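Local coordinates for effector protein MavE (Legionella pneumophila subsp. pneumophila, PDB 6PIR) that is a virulence effector indispensable for endoplasmic-reticulum-mediated remodelling of the Legionella-containing vacuole, for lysosomal evasion and for replication inside host cells, at residues E19-L22 with L28-A31; S49-T52 with D56-K59. All blocks are in the same frame, centred on the assembly; numbering follows the deposited sequence.

Interaction 1: E19-L22 with L28-A31; sequences ETIL and LDDA
The carboxylate of Asp29 is the flat group here, and Ile21 meets it twice: methyl CG2 lies over one face, while the main-chain carbonyl oxygen comes in beside OD1, tilted somewhat out of the carboxylate plane on the same side as CG2. Two consecutive helices are joined by a short turn, the last turn of helix 5-21 meeting an early turn of helix 26-36, in the twinned two-helix bundle that precedes the membrane-spanning helix of MavE. The two backbones are closest at Ile21 and Asp29, whose CA atoms are 6.0 Å apart. Over the face, Ile21 CG2 is 3.4 Å from Asp29 OD1 and farther, at 3.9 Å, from Asp29 CG, so the methyl sits above the oxygen rather than centrally. It gets there because CG2 is anti to the backbone N of Ile21, whereas CG1 takes the rest of the side chain away from the acid. The Asp29 CB bond runs past the partner helix, but the carboxylate at its end turns back toward it; with chi2 at -8°, OD1 is nearly eclipsed with CA. Ile21 O and Asp29 OD1 are only 2.6 Å apart. A spacing so short is easiest to explain if the carboxyl is protonated. Around the joint, the Ile21 side chain packs on Ala68 and Glu71 of helix 59-77. Leu22 leans on Leu116 and Val119 of helix 115-134, and the salt bridge of Glu19 to Arg127 ties helix 5-21 to that same helix. The buried surface is small, 97 Å², so the two segments meet essentially through one residue pair. Within that pair the carboxylate is placed unevenly about the carbonyl: Ile21 O is 3.4 Å from Asp29 OD2, well beyond its distance to OD1.

Interaction 2: S49-T52 with D56-K59; sequences SRIT and DWSK
Ile51 meets Trp57 in the apolar contact between the segments, a CH-pi contact. Methyl CG2 of Ile51 stands 3.5 Å from the centroid of the five-membered ring of Trp57, only 9° off the ring normal, which places it over the pyrrole part of the indole and not over the middle of the bicycle. Trp57 CE2 and NE1 are both 3.6 Å from Ile51 CG2, while Trp57 CG, on the other side of the small ring, is 3.9 Å from Ile51 CG2. Both CB atoms point toward the opposing segment. Because Ile51 CG2 is anti to the backbone N (CG1 at chi1 -66°), this branch is the one presented to the ring.

Polar proximity is the second element. Thr52 O approaches the indole obliquely and lies 3.2 Å from Trp57 NE1. The Thr52 hydroxyl is engaged elsewhere, OG1 hydrogen-bonding to Pro104 O, and the Thr52 amide N bonds to Thr107 OG1.

Arg115 makes a cation-pi interaction with the Trp57 ring. The contact folds the loop between helix 26-36 and helix 59-77 back on itself just before it runs into helix 59-77, where Ser58 is the N-cap, its OG accepting from Asp61 N. Ile51 rests on Lys62 and Phe65 of that helix, and Arg50 reaches across to helix 85-106, forming a salt bridge with Asp100.

The two contacts follow one another along the chain: interaction 1 joins helices 5-21 and 26-36, whereas the touching residues of interaction 2 lie in the later loop, and its second segment runs into helix 59-77. Their centres are 19 Å apart and their nearest atoms about 8 Å, without touching. Helix 59-77 is common to both, since Ile21 and Leu22 pack on Ala68 while Ile51 packs nearer its start, on Lys62 and Phe65. The inferred NPxY motif, Asn42 to Tyr45, falls in the chain between them, shortly after the unmodelled residues 39-41. The contacts thus lie before and after it in sequence.

Interaction 1: E19-L22 with L28-A31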
ATOM      1  N   GLU A  19       4.736  -0.961  -5.296  1.00 23.46           N
ATOM      2  CA  GLU A  19       5.364  -0.702  -6.592  1.00 22.63           C
ATOM      3  C   GLU A  19       5.784  -2.003  -7.266  1.00 24.35           C
ATOM      4  O   GLU A  19       5.665  -2.140  -8.489  1.00 27.86           O
ATOM      5  CB  GLU A  19       6.584   0.210  -6.430  1.00 24.67           C
ATOM      6  CG  GLU A  19       6.267   1.640  -6.054  1.00 26.13           C
ATOM      7  CD  GLU A  19       7.494   2.334  -5.435  1.00 33.42           C
ATOM      8  OE1 GLU A  19       8.587   2.163  -6.008  1.00 32.21           O
ATOM      9  OE2 GLU A  19       7.369   2.951  -4.341  1.00 32.78           O
ATOM     10  N   THR A  20       6.323  -2.944  -6.484  1.00 24.03           N
ATOM     11  CA  THR A  20       6.739  -4.239  -7.020  1.00 24.19           C
ATOM     12  C   THR A  20       5.547  -4.988  -7.632  1.00 22.22           C
ATOM     13  O   THR A  20       5.602  -5.453  -8.782  1.00 23.60           O
ATOM     14  CB  THR A  20       7.408  -5.040  -5.892  1.00 24.48           C
ATOM     15  OG1 THR A  20       8.582  -4.350  -5.409  1.00 27.73           O
ATOM     16  CG2 THR A  20       7.831  -6.449  -6.338  1.00 23.28           C
ATOM     17  N   ILE A  21       4.435  -5.053  -6.896  1.00 21.88           N
ATOM     18  CA  ILE A  21       3.245  -5.747  -7.377  1.00 24.77           C
ATOM     19  C   ILE A  21       2.728  -5.063  -8.636  1.00 24.77           C
ATOM     20  O   ILE A  21       2.395  -5.721  -9.628  1.00 22.01           O
ATOM     21  CB  ILE A  21       2.184  -5.802  -6.262  1.00 21.27           C
ATOM     22  CG1 ILE A  21       2.709  -6.643  -5.094  1.00 21.66           C
ATOM     23  CG2 ILE A  21       0.853  -6.417  -6.785  1.00 23.48           C
ATOM     24  CD1 ILE A  21       1.864  -6.508  -3.818  1.00 24.69           C
ATOM     25  N   LEU A  22       2.738  -3.731  -8.652  1.00 24.79           N
ATOM     26  CA  LEU A  22       2.286  -3.016  -9.841  1.00 27.84           C
ATOM     27  C   LEU A  22       3.307  -3.046 -10.979  1.00 29.28           C
ATOM     28  O   LEU A  22       3.028  -2.529 -12.061  1.00 32.60           O
ATOM     29  CB  LEU A  22       1.948  -1.567  -9.467  1.00 24.13           C
ATOM     30  CG  LEU A  22       0.786  -1.507  -8.467  1.00 24.44           C
ATOM     31  CD1 LEU A  22       0.475  -0.070  -8.040  1.00 24.88           C
ATOM     32  CD2 LEU A  22      -0.459  -2.240  -9.032  1.00 23.23           C
ATOM     33  N   LEU A  28       2.000 -13.063 -12.222  1.00 29.37           N
ATOM     34  CA  LEU A  28       2.745 -12.900 -10.981  1.00 31.20           C
ATOM     35  C   LEU A  28       1.900 -12.216  -9.913  1.00 25.97           C
ATOM     36  O   LEU A  28       1.941 -12.622  -8.750  1.00 27.33           O
ATOM     37  CB  LEU A  28       4.041 -12.111 -11.221  1.00 27.44           C
ATOM     38  CG  LEU A  28       5.209 -12.865 -11.860  1.00 30.03           C
ATOM     39  CD1 LEU A  28       6.447 -11.933 -11.978  1.00 33.06           C
ATOM     40  CD2 LEU A  28       5.529 -14.113 -11.015  1.00 26.34           C
ATOM     41  N   ASP A  29       1.104 -11.222 -10.295  1.00 25.26           N
ATOM     42  CA  ASP A  29       0.202 -10.584  -9.333  1.00 25.49           C
ATOM     43  C   ASP A  29      -0.746 -11.611  -8.737  1.00 27.66           C
ATOM     44  O   ASP A  29      -0.986 -11.611  -7.527  1.00 28.81           O
ATOM     45  CB  ASP A  29      -0.604  -9.463 -10.002  1.00 26.97           C
ATOM     46  CG  ASP A  29       0.203  -8.204 -10.229  1.00 27.01           C
ATOM     47  OD1 ASP A  29       1.343  -8.123  -9.739  1.00 29.55           O
ATOM     48  OD2 ASP A  29      -0.289  -7.286 -10.922  1.00 28.82           O
ATOM     49  N   ASP A  30      -1.292 -12.508  -9.574  1.00 25.20           N
ATOM     50  CA  ASP A  30      -2.171 -13.554  -9.048  1.00 27.08           C
ATOM     51  C   ASP A  30      -1.404 -14.503  -8.142  1.00 25.42           C
ATOM     52  O   ASP A  30      -1.947 -14.985  -7.145  1.00 23.61           O
ATOM     53  CB  ASP A  30      -2.839 -14.344 -10.173  1.00 28.92           C
ATOM     54  CG  ASP A  30      -3.830 -13.520 -10.990  1.00 30.43           C
ATOM     55  OD1 ASP A  30      -4.273 -12.469 -10.504  1.00 34.07           O
ATOM     56  OD2 ASP A  30      -4.194 -13.966 -12.105  1.00 35.05           O
ATOM     57  N   ALA A  31      -0.139 -14.808  -8.483  1.00 25.43           N
ATOM     58  CA  ALA A  31       0.685 -15.664  -7.621  1.00 26.57           C
ATOM     59  C   ALA A  31       0.948 -15.009  -6.263  1.00 22.04           C
ATOM     60  O   ALA A  31       0.912 -15.677  -5.214  1.00 24.19           O
ATOM     61  CB  ALA A  31       1.997 -15.998  -8.333  1.00 28.10           C
TER

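Interaction 2: S49-T52 with D56-K59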
ATOM      1  N   SER A  49     -13.097   2.528  -0.644  1.00 47.79           N
ATOM      2  CA  SER A  49     -13.706   3.808  -0.290  1.00 44.10           C
ATOM      3  C   SER A  49     -12.709   4.967  -0.221  1.00 42.58           C
ATOM      4  O   SER A  49     -13.136   6.126  -0.178  1.00 42.61           O
ATOM      5  CB  SER A  49     -14.408   3.688   1.051  1.00 48.78           C
ATOM      6  OG  SER A  49     -13.459   3.461   2.075  1.00 50.83           O
ATOM      7  N   ARG A  50     -11.411   4.693  -0.194  1.00 38.43           N
ATOM      8  CA  ARG A  50     -10.395   5.730  -0.025  1.00 37.69           C
ATOM      9  C   ARG A  50      -9.770   6.185  -1.347  1.00 34.57           C
ATOM     10  O   ARG A  50      -8.893   7.054  -1.353  1.00 31.80           O
ATOM     11  CB  ARG A  50      -9.333   5.203   0.942  1.00 39.37           C
ATOM     12  CG  ARG A  50      -9.892   4.918   2.356  1.00 40.99           C
ATOM     13  CD  ARG A  50      -9.061   3.894   3.151  1.00 39.95           C
ATOM     14  NE  ARG A  50      -9.310   3.961   4.595  1.00 42.96           N
ATOM     15  CZ  ARG A  50     -10.368   3.437   5.207  1.00 42.54           C
ATOM     16  NH1 ARG A  50     -11.288   2.790   4.492  1.00 49.68           N
ATOM     17  NH2 ARG A  50     -10.506   3.547   6.528  1.00 39.84           N
ATOM     18  N   ILE A  51     -10.187   5.608  -2.468  1.00 33.51           N
ATOM     19  CA  ILE A  51      -9.613   5.967  -3.759  1.00 33.84           C
ATOM     20  C   ILE A  51     -10.112   7.330  -4.204  1.00 32.12           C
ATOM     21  O   ILE A  51     -11.319   7.589  -4.228  1.00 38.05           O
ATOM     22  CB  ILE A  51      -9.958   4.887  -4.801  1.00 31.92           C
ATOM     23  CG1 ILE A  51      -9.272   3.576  -4.435  1.00 29.45           C
ATOM     24  CG2 ILE A  51      -9.530   5.324  -6.197  1.00 29.25           C
ATOM     25  CD1 ILE A  51      -9.593   2.391  -5.392  1.00 29.01           C
ATOM     26  N   THR A  52      -9.183   8.214  -4.568  1.00 31.32           N
ATOM     27  CA  THR A  52      -9.540   9.534  -5.064  1.00 33.29           C
ATOM     28  C   THR A  52     -10.198   9.464  -6.433  1.00 33.60           C
ATOM     29  O   THR A  52      -9.677   8.837  -7.362  1.00 32.90           O
ATOM     30  CB  THR A  52      -8.299  10.406  -5.139  1.00 34.29           C
ATOM     31  OG1 THR A  52      -7.801  10.561  -3.810  1.00 31.55           O
ATOM     32  CG2 THR A  52      -8.630  11.762  -5.731  1.00 34.17           C
ATOM     33  N   ASP A  56     -14.213   7.668 -11.451  1.00 28.98           N
ATOM     34  CA  ASP A  56     -13.433   7.714 -12.679  1.00 28.14           C
ATOM     35  C   ASP A  56     -12.499   6.521 -12.828  1.00 26.61           C
ATOM     36  O   ASP A  56     -11.769   6.452 -13.819  1.00 24.09           O
ATOM     37  CB  ASP A  56     -12.591   8.991 -12.746  1.00 30.20           C
ATOM     38  CG  ASP A  56     -13.423  10.225 -12.876  1.00 36.05           C
ATOM     39  OD1 ASP A  56     -14.397  10.206 -13.650  1.00 38.02           O
ATOM     40  OD2 ASP A  56     -13.098  11.229 -12.209  1.00 36.05           O
ATOM     41  N   TRP A  57     -12.477   5.601 -11.861  1.00 23.18           N
ATOM     42  CA  TRP A  57     -11.654   4.400 -11.927  1.00 21.65           C
ATOM     43  C   TRP A  57     -12.494   3.217 -12.420  1.00 21.59           C
ATOM     44  O   TRP A  57     -13.617   3.017 -11.949  1.00 26.85           O
ATOM     45  CB  TRP A  57     -11.092   4.070 -10.539  1.00 25.97           C
ATOM     46  CG  TRP A  57      -9.906   4.906 -10.066  1.00 26.06           C
ATOM     47  CD1 TRP A  57      -9.858   6.261  -9.865  1.00 30.40           C
ATOM     48  CD2 TRP A  57      -8.602   4.406  -9.765  1.00 24.53           C
ATOM     49  NE1 TRP A  57      -8.604   6.632  -9.406  1.00 28.49           N
ATOM     50  CE2 TRP A  57      -7.814   5.509  -9.337  1.00 27.37           C
ATOM     51  CE3 TRP A  57      -8.036   3.122  -9.754  1.00 25.20           C
ATOM     52  CZ2 TRP A  57      -6.479   5.362  -8.940  1.00 27.25           C
ATOM     53  CZ3 TRP A  57      -6.699   2.988  -9.374  1.00 29.21           C
ATOM     54  CH2 TRP A  57      -5.942   4.099  -8.977  1.00 28.72           C
ATOM     55  N   SER A  58     -11.942   2.426 -13.337  1.00 23.49           N
ATOM     56  CA  SER A  58     -12.613   1.189 -13.724  1.00 24.76           C
ATOM     57  C   SER A  58     -12.585   0.186 -12.573  1.00 27.27           C
ATOM     58  O   SER A  58     -11.748   0.260 -11.679  1.00 24.21           O
ATOM     59  CB  SER A  58     -11.961   0.577 -14.951  1.00 21.44           C
ATOM     60  OG  SER A  58     -10.655   0.101 -14.662  1.00 25.55           O
ATOM     61  N   LYS A  59     -13.525  -0.767 -12.607  1.00 29.89           N
ATOM     62  CA  LYS A  59     -13.548  -1.820 -11.592  1.00 28.48           C
ATOM     63  C   LYS A  59     -12.238  -2.595 -11.592  1.00 26.35           C
ATOM     64  O   LYS A  59     -11.712  -2.947 -10.533  1.00 30.27           O
ATOM     65  CB  LYS A  59     -14.752  -2.755 -11.827  1.00 35.05           C
ATOM     66  CG  LYS A  59     -14.728  -4.048 -10.984  1.00 40.39           C
ATOM     67  CD  LYS A  59     -15.943  -4.964 -11.206  1.00 44.80           C
ATOM     68  CE  LYS A  59     -15.680  -5.965 -12.318  1.00 50.54           C
ATOM     69  NZ  LYS A  59     -16.628  -7.132 -12.288  1.00 52.86           N
TER